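Local coordinates for putative sporulation-specific glycosylase YdhD (Bacillus subtilis subsp. subtilis str. 168, PDB 3CZ8), which probably cleaves glycosidic bonds during sporulation and may bind chitin, this chain being its family 18 glycosyl hydrolase domain, at residues I43-I49 / N98-I103; I201-E206 / I294-L300; P222-D227 / A238-N243. The protein carries 1 engineered substitution. All coordinates share one frame; numbering follows the deposited sequence. Where two conformers were deposited one is given.

Interaction 1 of 3, residues I43-I49 / N98-I103; sequences IAPNGDI and NLVNNI
A type I beta turn from Ala-44 to Gly-47, overlapped by an Asx turn at Asn-46, directs the loop after strand 35-42 of the TIM barrel toward Asn-98 and Asn-102 on helix 93-110. The shortest polar bond across the contact runs from Asn-98 ND2 to Asn-46 O, 2.8 Å and nearly straight at 170°. The acceptor lies in the amide plane of Asn-98, whereas the donor stands above the carbonyl plane of Asn-46. With CG anti to the backbone N (chi1 179°), Asn-98 carries its amide across to the turn. Shortening Asn-98 to an alanine would probably deprive Asn-46 O of this donor and leave the turn held to the helix mainly through Asn-102. One helical turn on, Asn-102 ND2 donates to Gly-47 O at 3.2 Å and, weakly, to Asp-48 OD2 at 3.3 Å; carboxylate and amide planes lie 24° apart. Asp-48 is steadied from its own side, where its N donates to Asn-46 OD1 (3.2 Å). Gly-47 passes so close to the helix that a beta carbon would press on Leu-99 N. Leu-99 CD1 touches Ile-43 CG2 at 3.7 Å, and both side chains also pack on Val-89 of helix 83-90 and on Phe-119. Beyond the polar bonds, Ile-49 CD1 reaches to 3.5 Å from Asn-102 O.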
ATOM      1  N   ILE A  43       2.670  15.488  17.445  1.00 45.62           N
ATOM      2  CA  ILE A  43       2.953  16.332  18.599  1.00 47.53           C
ATOM      3  C   ILE A  43       2.241  17.687  18.547  1.00 51.61           C
ATOM      4  O   ILE A  43       1.898  18.186  17.471  1.00 49.00           O
ATOM      5  CB  ILE A  43       4.488  16.524  18.804  1.00 47.30           C
ATOM      6  CG1 ILE A  43       5.105  17.371  17.681  1.00 45.21           C
ATOM      7  CG2 ILE A  43       5.181  15.169  18.889  1.00 42.52           C
ATOM      8  CD1 ILE A  43       6.526  17.833  17.950  1.00 38.83           C
ATOM      9  N   ALA A  44       2.009  18.255  19.726  1.00 49.69           N
ATOM     10  CA  ALA A  44       1.465  19.599  19.868  1.00 55.72           C
ATOM     11  C   ALA A  44       2.623  20.550  20.199  1.00 55.99           C
ATOM     12  O   ALA A  44       3.678  20.084  20.636  1.00 62.85           O
ATOM     13  CB  ALA A  44       0.396  19.612  20.965  1.00 55.35           C
ATOM     14  N   PRO A  45       2.457  21.874  19.959  1.00 59.01           N
ATOM     15  CA  PRO A  45       3.511  22.859  20.274  1.00 54.49           C
ATOM     16  C   PRO A  45       4.003  22.882  21.731  1.00 58.47           C
ATOM     17  O   PRO A  45       5.133  23.304  21.988  1.00 56.37           O
ATOM     18  CB  PRO A  45       2.848  24.195  19.934  1.00 60.44           C
ATOM     19  CG  PRO A  45       1.842  23.855  18.906  1.00 63.10           C
ATOM     20  CD  PRO A  45       1.295  22.529  19.324  1.00 45.64           C
ATOM     21  N   ASN A  46       3.169  22.429  22.666  1.00 58.80           N
ATOM     22  CA  ASN A  46       3.557  22.360  24.071  1.00 65.07           C
ATOM     23  C   ASN A  46       4.236  21.038  24.444  1.00 70.81           C
ATOM     24  O   ASN A  46       4.622  20.824  25.598  1.00 74.40           O
ATOM     25  CB  ASN A  46       2.358  22.661  24.985  1.00 60.76           C
ATOM     26  CG  ASN A  46       1.287  21.577  24.949  1.00 65.30           C
ATOM     27  OD1 ASN A  46       1.222  20.762  24.029  1.00 75.38           O
ATOM     28  ND2 ASN A  46       0.430  21.578  25.961  1.00 74.71           N
ATOM     29  N   GLY A  47       4.374  20.158  23.456  1.00 67.39           N
ATOM     30  CA  GLY A  47       5.071  18.891  23.633  1.00 55.05           C
ATOM     31  C   GLY A  47       4.162  17.722  23.948  1.00 52.73           C
ATOM     32  O   GLY A  47       4.638  16.612  24.151  1.00 54.07           O
ATOM     33  N   ASP A  48       2.854  17.963  23.997  1.00 56.34           N
ATOM     34  CA  ASP A  48       1.893  16.882  24.222  1.00 54.36           C
ATOM     35  C   ASP A  48       1.781  15.977  22.999  1.00 47.44           C
ATOM     36  O   ASP A  48       2.086  16.392  21.883  1.00 53.99           O
ATOM     37  CB  ASP A  48       0.515  17.443  24.587  1.00 58.34           C
ATOM     38  CG  ASP A  48       0.405  17.833  26.052  1.00 74.86           C
ATOM     39  OD1 ASP A  48      -0.047  18.962  26.327  1.00 82.25           O
ATOM     40  OD2 ASP A  48       0.762  17.017  26.931  1.00 65.76           O
ATOM     41  N   ILE A  49       1.364  14.738  23.219  1.00 47.20           N
ATOM     42  CA  ILE A  49       1.030  13.845  22.120  1.00 48.36           C
ATOM     43  C   ILE A  49      -0.455  14.043  21.810  1.00 60.39           C
ATOM     44  O   ILE A  49      -1.323  13.659  22.603  1.00 58.49           O
ATOM     45  CB  ILE A  49       1.398  12.378  22.435  1.00 44.52           C
ATOM     46  CG1 ILE A  49       2.924  12.247  22.571  1.00 41.57           C
ATOM     47  CG2 ILE A  49       0.888  11.443  21.335  1.00 42.22           C
ATOM     48  CD1 ILE A  49       3.404  10.966  23.238  1.00 52.12           C
ATOM     49  N   ASN A  98       8.505  17.905  28.485  1.00 47.02           N
ATOM     50  CA  ASN A  98       7.144  17.379  28.427  1.00 50.28           C
ATOM     51  C   ASN A  98       7.006  16.294  27.361  1.00 47.09           C
ATOM     52  O   ASN A  98       6.408  15.254  27.622  1.00 53.05           O
ATOM     53  CB  ASN A  98       6.130  18.506  28.188  1.00 46.62           C
ATOM     54  CG  ASN A  98       4.697  18.003  28.099  1.00 48.80           C
ATOM     55  OD1 ASN A  98       4.305  17.071  28.801  1.00 59.11           O
ATOM     56  ND2 ASN A  98       3.906  18.631  27.237  1.00 61.07           N
ATOM     57  N   LEU A  99       7.584  16.535  26.184  1.00 45.67           N
ATOM     58  CA  LEU A  99       7.581  15.558  25.090  1.00 42.01           C
ATOM     59  C   LEU A  99       8.362  14.288  25.434  1.00 39.51           C
ATOM     60  O   LEU A  99       7.885  13.181  25.165  1.00 45.31           O
ATOM     61  CB  LEU A  99       8.083  16.191  23.777  1.00 45.17           C
ATOM     62  CG  LEU A  99       8.099  15.313  22.515  1.00 36.33           C
ATOM     63  CD1 LEU A  99       6.738  14.684  22.238  1.00 35.00           C
ATOM     64  CD2 LEU A  99       8.561  16.091  21.304  1.00 34.58           C
ATOM     65  N   VAL A 100       9.539  14.454  26.038  1.00 41.72           N
ATOM     66  CA  VAL A 100      10.366  13.326  26.495  1.00 43.79           C
ATOM     67  C   VAL A 100       9.609  12.427  27.492  1.00 45.42           C
ATOM     68  O   VAL A 100       9.600  11.196  27.352  1.00 41.70           O
ATOM     69  CB  VAL A 100      11.739  13.815  27.065  1.00 37.71           C
ATOM     70  CG1 VAL A 100      12.399  12.757  27.935  1.00 45.51           C
ATOM     71  CG2 VAL A 100      12.684  14.200  25.933  1.00 33.02           C
ATOM     72  N   ASN A 101       8.947  13.054  28.464  1.00 45.89           N
ATOM     73  CA  ASN A 101       8.139  12.329  29.447  1.00 49.60           C
ATOM     74  C   ASN A 101       6.915  11.654  28.834  1.00 45.93           C
ATOM     75  O   ASN A 101       6.612  10.505  29.169  1.00 47.75           O
ATOM     76  CB  ASN A 101       7.722  13.244  30.611  1.00 46.07           C
ATOM     77  CG  ASN A 101       8.892  13.623  31.508  1.00 37.47           C
ATOM     78  OD1 ASN A 101       9.787  12.816  31.761  1.00 48.53           O
ATOM     79  ND2 ASN A 101       8.885  14.860  31.988  1.00 56.72           N
ATOM     80  N   ASN A 102       6.230  12.364  27.935  1.00 43.71           N
ATOM     81  CA  ASN A 102       5.063  11.822  27.225  1.00 40.36           C
ATOM     82  C   ASN A 102       5.382  10.635  26.331  1.00 43.23           C
ATOM     83  O   ASN A 102       4.594   9.692  26.262  1.00 38.26           O
ATOM     84  CB  ASN A 102       4.372  12.905  26.403  1.00 41.79           C
ATOM     85  CG  ASN A 102       3.645  13.912  27.263  1.00 45.31           C
ATOM     86  OD1 ASN A 102       3.257  13.623  28.399  1.00 51.35           O
ATOM     87  ND2 ASN A 102       3.465  15.111  26.729  1.00 39.85           N
ATOM     88  N   ILE A 103       6.533  10.690  25.655  1.00 42.31           N
ATOM     89  CA  ILE A 103       7.009   9.588  24.810  1.00 39.92           C
ATOM     90  C   ILE A 103       7.301   8.352  25.665  1.00 44.32           C
ATOM     91  O   ILE A 103       6.959   7.229  25.276  1.00 45.74           O
ATOM     92  CB  ILE A 103       8.256   9.989  23.960  1.00 39.39           C
ATOM     93  CG1 ILE A 103       7.858  10.886  22.785  1.00 33.54           C
ATOM     94  CG2 ILE A 103       8.967   8.763  23.412  1.00 25.50           C
ATOM     95  CD1 ILE A 103       9.029  11.629  22.152  1.00 27.89           C
TER

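Interaction 2 of 3, residues I201-E206 / I294-L300; sequences IRRTIE and IVREYRL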
ATOM      1  N   ILE A 201      23.369   7.031  -3.290  1.00 33.32           N
ATOM      2  CA  ILE A 201      23.320   6.140  -2.126  1.00 30.08           C
ATOM      3  C   ILE A 201      24.742   5.874  -1.626  1.00 39.29           C
ATOM      4  O   ILE A 201      24.999   5.922  -0.417  1.00 39.88           O
ATOM      5  CB  ILE A 201      22.572   4.810  -2.461  1.00 38.44           C
ATOM      6  CG1 ILE A 201      21.077   5.074  -2.661  1.00 34.75           C
ATOM      7  CG2 ILE A 201      22.761   3.745  -1.371  1.00 27.62           C
ATOM      8  CD1 ILE A 201      20.361   3.937  -3.336  1.00 36.24           C
ATOM      9  N   ARG A 202      25.644   5.612  -2.572  1.00 40.64           N
ATOM     10  CA  ARG A 202      27.084   5.463  -2.326  1.00 45.40           C
ATOM     11  C   ARG A 202      27.641   6.656  -1.554  1.00 35.74           C
ATOM     12  O   ARG A 202      28.259   6.483  -0.504  1.00 40.24           O
ATOM     13  CB  ARG A 202      27.825   5.320  -3.661  1.00 45.12           C
ATOM     14  CG  ARG A 202      29.352   5.271  -3.571  1.00 51.31           C
ATOM     15  CD  ARG A 202      29.865   3.845  -3.582  1.00 61.96           C
ATOM     16  NE  ARG A 202      29.446   3.132  -4.787  1.00 61.81           N
ATOM     17  CZ  ARG A 202      29.462   1.810  -4.927  1.00 77.41           C
ATOM     18  NH1 ARG A 202      29.880   1.031  -3.932  1.00 51.40           N
ATOM     19  NH2 ARG A 202      29.051   1.266  -6.067  1.00 68.91           N
ATOM     20  N   ARG A 203      27.397   7.857  -2.083  1.00 30.50           N
ATOM     21  CA  ARG A 203      27.817   9.113  -1.461  1.00 41.21           C
ATOM     22  C   ARG A 203      27.215   9.323  -0.073  1.00 40.66           C
ATOM     23  O   ARG A 203      27.910   9.786   0.831  1.00 48.00           O
ATOM     24  CB  ARG A 203      27.466  10.300  -2.358  1.00 44.99           C
ATOM     25  CG  ARG A 203      28.423  10.532  -3.509  1.00 49.24           C
ATOM     26  CD  ARG A 203      27.827  11.512  -4.508  1.00 63.49           C
ATOM     27  NE  ARG A 203      28.713  11.746  -5.648  1.00 99.83           N
ATOM     28  CZ  ARG A 203      28.741  11.005  -6.756  1.00110.50           C
ATOM     29  NH1 ARG A 203      27.932   9.960  -6.896  1.00109.31           N
ATOM     30  NH2 ARG A 203      29.587  11.311  -7.730  1.00115.98           N
ATOM     31  N   THR A 204      25.931   8.983   0.080  1.00 42.45           N
ATOM     32  CA  THR A 204      25.223   9.079   1.364  1.00 31.63           C
ATOM     33  C   THR A 204      25.872   8.176   2.409  1.00 31.37           C
ATOM     34  O   THR A 204      26.151   8.623   3.524  1.00 42.48           O
ATOM     35  CB  THR A 204      23.719   8.725   1.216  1.00 29.16           C
ATOM     36  OG1 THR A 204      23.114   9.614   0.270  1.00 36.02           O
ATOM     37  CG2 THR A 204      22.983   8.844   2.550  1.00 37.95           C
ATOM     38  N   ILE A 205      26.128   6.922   2.028  1.00 34.17           N
ATOM     39  CA  ILE A 205      26.786   5.949   2.901  1.00 31.50           C
ATOM     40  C   ILE A 205      28.186   6.437   3.312  1.00 46.68           C
ATOM     41  O   ILE A 205      28.513   6.451   4.501  1.00 45.69           O
ATOM     42  CB  ILE A 205      26.844   4.541   2.244  1.00 32.85           C
ATOM     43  CG1 ILE A 205      25.448   3.903   2.212  1.00 29.18           C
ATOM     44  CG2 ILE A 205      27.784   3.609   3.007  1.00 22.42           C
ATOM     45  CD1 ILE A 205      25.344   2.690   1.297  1.00 37.22           C
ATOM     46  N   GLU A 206      28.963   6.892   2.325  1.00 40.53           N
ATOM     47  CA  GLU A 206      30.342   7.353   2.515  1.00 36.67           C
ATOM     48  C   GLU A 206      30.425   8.519   3.499  1.00 36.54           C
ATOM     49  O   GLU A 206      31.338   8.578   4.325  1.00 39.02           O
ATOM     50  CB  GLU A 206      30.950   7.761   1.168  1.00 29.27           C
ATOM     51  CG  GLU A 206      32.394   7.310   0.955  1.00 56.32           C
ATOM     52  CD  GLU A 206      32.489   5.977   0.232  1.00 55.34           C
ATOM     53  OE1 GLU A 206      32.007   5.880  -0.917  1.00 68.19           O
ATOM     54  OE2 GLU A 206      33.058   5.029   0.806  1.00 59.53           O
ATOM     55  N   ILE A 294      24.924  -3.063  -1.649  1.00 40.22           N
ATOM     56  CA  ILE A 294      25.733  -1.959  -1.109  1.00 43.64           C
ATOM     57  C   ILE A 294      25.649  -1.864   0.420  1.00 47.32           C
ATOM     58  O   ILE A 294      26.548  -1.323   1.071  1.00 57.16           O
ATOM     59  CB  ILE A 294      25.429  -0.598  -1.804  1.00 43.13           C
ATOM     60  CG1 ILE A 294      26.642   0.333  -1.698  1.00 50.75           C
ATOM     61  CG2 ILE A 294      24.149   0.049  -1.264  1.00 50.96           C
ATOM     62  CD1 ILE A 294      26.609   1.525  -2.616  1.00 36.66           C
ATOM     63  N   VAL A 295      24.573  -2.407   0.984  1.00 45.08           N
ATOM     64  CA  VAL A 295      24.431  -2.538   2.426  1.00 45.25           C
ATOM     65  C   VAL A 295      25.425  -3.590   2.926  1.00 51.69           C
ATOM     66  O   VAL A 295      26.102  -3.380   3.939  1.00 44.32           O
ATOM     67  CB  VAL A 295      22.960  -2.854   2.822  1.00 40.74           C
ATOM     68  CG1 VAL A 295      22.856  -3.563   4.178  1.00 42.04           C
ATOM     69  CG2 VAL A 295      22.136  -1.566   2.828  1.00 33.74           C
ATOM     70  N   ARG A 296      25.536  -4.686   2.176  1.00 38.40           N
ATOM     71  CA  ARG A 296      26.456  -5.774   2.499  1.00 48.04           C
ATOM     72  C   ARG A 296      27.916  -5.389   2.266  1.00 39.95           C
ATOM     73  O   ARG A 296      28.783  -5.761   3.053  1.00 39.33           O
ATOM     74  CB  ARG A 296      26.102  -7.033   1.704  1.00 46.99           C
ATOM     75  CG  ARG A 296      24.841  -7.730   2.184  1.00 42.46           C
ATOM     76  CD  ARG A 296      24.445  -8.870   1.260  1.00 60.32           C
ATOM     77  NE  ARG A 296      25.173 -10.099   1.563  1.00 60.28           N
ATOM     78  CZ  ARG A 296      25.021 -11.248   0.910  1.00 77.02           C
ATOM     79  NH1 ARG A 296      24.167 -11.342  -0.102  1.00 72.17           N
ATOM     80  NH2 ARG A 296      25.733 -12.308   1.271  1.00 70.11           N
ATOM     81  N   GLU A 297      28.164  -4.643   1.186  1.00 43.59           N
ATOM     82  CA  GLU A 297      29.486  -4.108   0.843  1.00 48.88           C
ATOM     83  C   GLU A 297      30.076  -3.234   1.961  1.00 54.76           C
ATOM     84  O   GLU A 297      31.268  -3.314   2.254  1.00 64.46           O
ATOM     85  CB  GLU A 297      29.409  -3.306  -0.466  1.00 40.06           C
ATOM     86  CG  GLU A 297      30.754  -2.776  -0.986  1.00 45.72           C
ATOM     87  CD  GLU A 297      30.622  -1.728  -2.093  1.00 59.00           C
ATOM     88  OE1 GLU A 297      31.565  -0.922  -2.256  1.00 54.75           O
ATOM     89  OE2 GLU A 297      29.593  -1.704  -2.803  1.00 57.28           O
ATOM     90  N   TYR A 298      29.237  -2.414   2.586  1.00 48.91           N
ATOM     91  CA  TYR A 298      29.695  -1.485   3.609  1.00 39.58           C
ATOM     92  C   TYR A 298      29.452  -1.973   5.032  1.00 43.91           C
ATOM     93  O   TYR A 298      29.592  -1.189   5.980  1.00 48.88           O
ATOM     94  CB  TYR A 298      29.048  -0.118   3.406  1.00 37.78           C
ATOM     95  CG  TYR A 298      29.667   0.691   2.300  1.00 39.95           C
ATOM     96  CD1 TYR A 298      29.151   0.662   1.008  1.00 31.55           C
ATOM     97  CD2 TYR A 298      30.769   1.502   2.549  1.00 27.49           C
ATOM     98  CE1 TYR A 298      29.722   1.421  -0.010  1.00 35.04           C
ATOM     99  CE2 TYR A 298      31.343   2.266   1.542  1.00 41.72           C
ATOM    100  CZ  TYR A 298      30.818   2.223   0.269  1.00 36.76           C
ATOM    101  OH  TYR A 298      31.398   2.984  -0.719  1.00 51.02           O
ATOM    102  N   ARG A 299      29.102  -3.261   5.158  1.00 44.14           N
ATOM    103  CA  ARG A 299      28.822  -3.905   6.449  0.50 44.55           C
ATOM    104  C   ARG A 299      27.789  -3.149   7.293  1.00 52.51           C
ATOM    105  O   ARG A 299      27.914  -3.048   8.521  1.00 56.12           O
ATOM    106  CB  ARG A 299      30.118  -4.147   7.238  0.50 49.63           C
ATOM    107  CG  ARG A 299      30.828  -5.449   6.910  0.50 44.23           C
ATOM    108  CD  ARG A 299      32.092  -5.603   7.750  0.50 38.44           C
ATOM    109  NE  ARG A 299      32.179  -6.930   8.357  0.50 38.61           N
ATOM    110  CZ  ARG A 299      31.689  -7.241   9.555  0.50 29.22           C
ATOM    111  NH1 ARG A 299      31.811  -8.476  10.020  0.50 31.92           N
ATOM    112  NH2 ARG A 299      31.076  -6.320  10.294  0.50 39.03           N
ATOM    113  N   LEU A 300      26.761  -2.624   6.630  1.00 52.35           N
ATOM    114  CA  LEU A 300      25.695  -1.871   7.293  1.00 40.16           C
ATOM    115  C   LEU A 300      24.701  -2.811   7.973  1.00 31.48           C
ATOM    116  O   LEU A 300      24.701  -4.010   7.703  1.00 39.39           O
ATOM    117  CB  LEU A 300      24.992  -0.970   6.276  1.00 37.12           C
ATOM    118  CG  LEU A 300      25.442   0.486   6.101  1.00 52.71           C
ATOM    119  CD1 LEU A 300      26.897   0.787   6.486  1.00 35.85           C
ATOM    120  CD2 LEU A 300      25.134   0.963   4.694  1.00 39.45           C
TER
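Arg-202 NH1 forms a salt bridge with Glu-297 OE2 at 3.0 Å, joining helices 198-208 and 285-297, neighbours on the outside of the TIM barrel. The nitrogen meets the syn side of the carboxylate oxygen and lies a similar 3.1 Å from Glu-297 OE1, but the bond to OE2 is bent, 137° at the hydrogen, and the guanidinium and carboxylate planes are 53° apart. Arg-202 gets there by bending at its second and third torsions, which brings one guanidinium face over Ile-294 CD1, 3.6 Å from NH1. The Tyr-298 ring stands beside the arginine: its OH makes a weak bond to Glu-206 OE2, and that carboxylate lies at the ring edge with its plane steeply turned from the ring. Ile-205 supplies the apolar counterpart. Its CG2 sits over one ring face, 3.7 Å from the centroid and 18° off the normal, in a CH-pi contact. The other branch reaches deeper, where CD1 meets both Ile-294 CG2 and Leu-300 CD2; Ile-205 and Leu-300 also touch Ile-219 of strand 217-220, so the helix interface closes against the barrel wall. A Schellman motif with Arg-299 at C-prime ends helix 285-297 and turns the chain so that Leu-300 faces inward. One turn earlier on helix 198-208, Ile-201 CG2 packs 3.9 Å from Ile-294 CG2.

Interaction 3 of 3, residues P222-D227 / A238-N243; sequences PLYGYD and ASAISN
Strands 225-227 and 239-241 run antiparallel as the two arms of a beta hairpin, their axes 4.7 Å apart at closest approach and 144° between their directions. Gly-225 and Ile-241 form a hydrogen-bonded pair, with Gly-225 N to Ile-241 O at 2.6 Å and the return bond at 3.0 Å from Ile-241 N to Gly-225 O. Asp-227 and Ser-239 form the next such pair, and Tyr-226 faces Ala-240 between them as the non-hydrogen-bonded pair. On the face carrying those two residues, Ala-240 CB approaches Tyr-226 CE1 to 3.7 Å. The same methyl lies over one face of the Tyr-224 ring, opposite Leu-223 CG, in a CH-pi contact that holds for the conformer described, since the ring has a second one. Tyr-226 OH hydrogen-bonds Asp-184 OD1. The other face bears Asp-227, whose carboxylate makes a salt bridge with Arg-249 and hydrogen bonds with Tyr-270 and His-278. Three waters bridge the segments where the strands part: one links Pro-222 O to Asn-243 ND2 (2.8 Å from water to ND2), a second Leu-223 O to Asn-243 N, and a third Tyr-224 O to Asn-243 OD1. Asn-243 ND2 also hydrogen-bonds Gln-244 OE1 of the second subunit. The hairpin belongs to the insertion between barrel strands 217-220 and 302-310, as in many family 18 enzymes. Strand 239-241 is outermost in its five-stranded antiparallel sheet within the chain, strand 225-229 is flanked by 277-281, and Ser-242 caps helix 243-252, against which Ile-241 packs through Ala-246 and Arg-249.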
ATOM      1  N   PRO A 222      12.807   3.366  -1.399  1.00 29.20           N
ATOM      2  CA  PRO A 222      11.648   4.180  -1.801  1.00 33.31           C
ATOM      3  C   PRO A 222      10.287   3.540  -1.549  1.00 27.27           C
ATOM      4  O   PRO A 222      10.112   2.334  -1.724  1.00 29.58           O
ATOM      5  CB  PRO A 222      11.847   4.364  -3.307  1.00 24.32           C
ATOM      6  CG  PRO A 222      13.279   4.171  -3.526  1.00 33.36           C
ATOM      7  CD  PRO A 222      13.737   3.172  -2.531  1.00 29.96           C
ATOM      8  N   LEU A 223       9.341   4.364  -1.121  1.00 37.02           N
ATOM      9  CA  LEU A 223       7.946   3.968  -1.039  1.00 46.33           C
ATOM     10  C   LEU A 223       7.272   4.167  -2.404  1.00 42.41           C
ATOM     11  O   LEU A 223       6.484   3.323  -2.834  1.00 43.63           O
ATOM     12  CB  LEU A 223       7.248   4.787   0.059  1.00 52.42           C
ATOM     13  CG  LEU A 223       5.743   4.710   0.352  1.00 46.87           C
ATOM     14  CD1 LEU A 223       5.238   3.290   0.604  1.00 49.77           C
ATOM     15  CD2 LEU A 223       5.409   5.626   1.527  1.00 41.24           C
ATOM     16  N   TYR A 224       7.617   5.263  -3.088  1.00 34.73           N
ATOM     17  CA  TYR A 224       6.972   5.700  -4.339  0.50 33.16           C
ATOM     18  C   TYR A 224       7.922   5.748  -5.537  1.00 28.48           C
ATOM     19  O   TYR A 224       9.076   6.153  -5.389  1.00 29.06           O
ATOM     20  CB  TYR A 224       6.429   7.129  -4.183  0.50 27.91           C
ATOM     21  CG  TYR A 224       5.304   7.339  -3.195  0.50 31.27           C
ATOM     22  CD1 TYR A 224       4.063   6.730  -3.375  0.50 41.28           C
ATOM     23  CD2 TYR A 224       5.466   8.203  -2.107  0.50 34.92           C
ATOM     24  CE1 TYR A 224       3.023   6.941  -2.479  0.50 38.79           C
ATOM     25  CE2 TYR A 224       4.428   8.425  -1.202  0.50 31.14           C
ATOM     26  CZ  TYR A 224       3.211   7.789  -1.396  0.50 38.56           C
ATOM     27  OH  TYR A 224       2.177   7.995  -0.513  0.50 30.97           O
ATOM     28  N   GLY A 225       7.415   5.390  -6.712  1.00 31.34           N
ATOM     29  CA  GLY A 225       8.046   5.716  -7.987  1.00 24.46           C
ATOM     30  C   GLY A 225       7.252   6.901  -8.514  1.00 31.84           C
ATOM     31  O   GLY A 225       6.269   7.311  -7.886  1.00 34.05           O
ATOM     32  N   TYR A 226       7.660   7.485  -9.638  1.00 33.97           N
ATOM     33  CA  TYR A 226       6.925   8.644 -10.161  1.00 33.49           C
ATOM     34  C   TYR A 226       6.691   8.607 -11.660  1.00 27.10           C
ATOM     35  O   TYR A 226       7.513   8.089 -12.410  1.00 23.83           O
ATOM     36  CB  TYR A 226       7.567   9.986  -9.747  1.00 31.45           C
ATOM     37  CG  TYR A 226       7.659  10.197  -8.251  1.00 34.29           C
ATOM     38  CD1 TYR A 226       6.597  10.739  -7.532  1.00 38.40           C
ATOM     39  CD2 TYR A 226       8.809   9.838  -7.553  1.00 47.34           C
ATOM     40  CE1 TYR A 226       6.684  10.913  -6.153  1.00 44.51           C
ATOM     41  CE2 TYR A 226       8.906  10.002  -6.183  1.00 26.66           C
ATOM     42  CZ  TYR A 226       7.847  10.541  -5.489  1.00 35.10           C
ATOM     43  OH  TYR A 226       7.962  10.702  -4.132  1.00 30.38           O
ATOM     44  N   ASP A 227       5.562   9.178 -12.069  1.00 30.69           N
ATOM     45  CA  ASP A 227       5.168   9.289 -13.469  1.00 38.44           C
ATOM     46  C   ASP A 227       5.089  10.770 -13.830  1.00 33.53           C
ATOM     47  O   ASP A 227       4.159  11.458 -13.423  1.00 32.62           O
ATOM     48  CB  ASP A 227       3.796   8.628 -13.657  1.00 39.07           C
ATOM     49  CG  ASP A 227       3.444   8.372 -15.118  1.00 51.85           C
ATOM     50  OD1 ASP A 227       2.657   7.436 -15.365  1.00 39.15           O
ATOM     51  OD2 ASP A 227       3.943   9.081 -16.019  1.00 36.69           O
ATOM     52  N   ALA A 238       3.894  15.479 -10.557  1.00 55.97           N
ATOM     53  CA  ALA A 238       3.971  14.103 -11.055  1.00 42.45           C
ATOM     54  C   ALA A 238       3.074  13.177 -10.243  1.00 34.24           C
ATOM     55  O   ALA A 238       2.723  13.480  -9.103  1.00 46.46           O
ATOM     56  CB  ALA A 238       5.397  13.606 -11.019  1.00 40.00           C
ATOM     57  N   SER A 239       2.700  12.050 -10.833  1.00 37.28           N
ATOM     58  CA  SER A 239       1.888  11.068 -10.126  1.00 34.81           C
ATOM     59  C   SER A 239       2.780  10.142  -9.313  1.00 37.62           C
ATOM     60  O   SER A 239       3.660   9.475  -9.865  1.00 34.88           O
ATOM     61  CB  SER A 239       1.029  10.260 -11.103  1.00 41.47           C
ATOM     62  OG  SER A 239       0.091  11.085 -11.767  1.00 53.42           O
ATOM     63  N   ALA A 240       2.546  10.126  -8.001  1.00 41.21           N
ATOM     64  CA  ALA A 240       3.239   9.248  -7.062  1.00 38.92           C
ATOM     65  C   ALA A 240       2.579   7.877  -7.069  1.00 41.99           C
ATOM     66  O   ALA A 240       1.427   7.725  -6.650  1.00 41.46           O
ATOM     67  CB  ALA A 240       3.212   9.847  -5.655  1.00 33.94           C
ATOM     68  N   ILE A 241       3.311   6.884  -7.566  1.00 33.08           N
ATOM     69  CA  ILE A 241       2.772   5.542  -7.764  1.00 34.43           C
ATOM     70  C   ILE A 241       3.694   4.494  -7.143  1.00 38.73           C
ATOM     71  O   ILE A 241       4.887   4.740  -6.957  1.00 44.24           O
ATOM     72  CB  ILE A 241       2.527   5.223  -9.280  1.00 40.29           C
ATOM     73  CG1 ILE A 241       3.837   5.187 -10.073  1.00 32.82           C
ATOM     74  CG2 ILE A 241       1.541   6.211  -9.916  1.00 35.53           C
ATOM     75  CD1 ILE A 241       3.653   4.811 -11.525  1.00 31.58           C
ATOM     76  N   SER A 242       3.137   3.334  -6.807  1.00 34.04           N
ATOM     77  CA  SER A 242       3.925   2.249  -6.235  1.00 30.82           C
ATOM     78  C   SER A 242       4.778   1.616  -7.325  1.00 34.47           C
ATOM     79  O   SER A 242       4.554   1.850  -8.514  1.00 39.00           O
ATOM     80  CB  SER A 242       3.023   1.202  -5.556  1.00 29.81           C
ATOM     81  OG  SER A 242       2.519   0.253  -6.490  1.00 35.65           O
ATOM     82  N   ASN A 243       5.760   0.818  -6.919  1.00 31.33           N
ATOM     83  CA  ASN A 243       6.612   0.129  -7.870  1.00 29.96           C
ATOM     84  C   ASN A 243       5.843  -0.871  -8.732  1.00 31.66           C
ATOM     85  O   ASN A 243       6.133  -1.010  -9.918  1.00 33.22           O
ATOM     86  CB  ASN A 243       7.792  -0.521  -7.154  1.00 31.40           C
ATOM     87  CG  ASN A 243       8.728   0.507  -6.533  1.00 39.24           C
ATOM     88  OD1 ASN A 243       9.117   1.477  -7.184  1.00 37.22           O
ATOM     89  ND2 ASN A 243       9.080   0.308  -5.269  1.00 27.91           N
TER
HETATM   90  O   HOH W   1      11.140   0.688  -3.365  1.00 34.96           O
HETATM   91  O   HOH W   2       6.356   1.131  -4.056  1.00 43.44           O
HETATM   92  O   HOH W   3      10.459   3.738  -6.554  1.00 31.08           O

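How the interactions relate
All three contacts lie in the family 18 glycosyl hydrolase domain. Interaction 1 comes first along the chain; interactions 2 and 3 follow on the opposite side of the chain's centre, their centres about 35 and 33 Å from that of interaction 1. Interaction 2 pairs two outer barrel helices; the chain between them first adds barrel strand 217-220 and then leaves the barrel to build the inserted antiparallel sheet, which interaction 3 opens. These two centres are 24 Å apart, nearest atoms about 7 Å. Interaction 2 thus joins barrel elements before and after the insertion, while the side chains of Ile-43 and Leu-223 lie about 11 and 9 Å from that of Glu-120, the predicted proton donor.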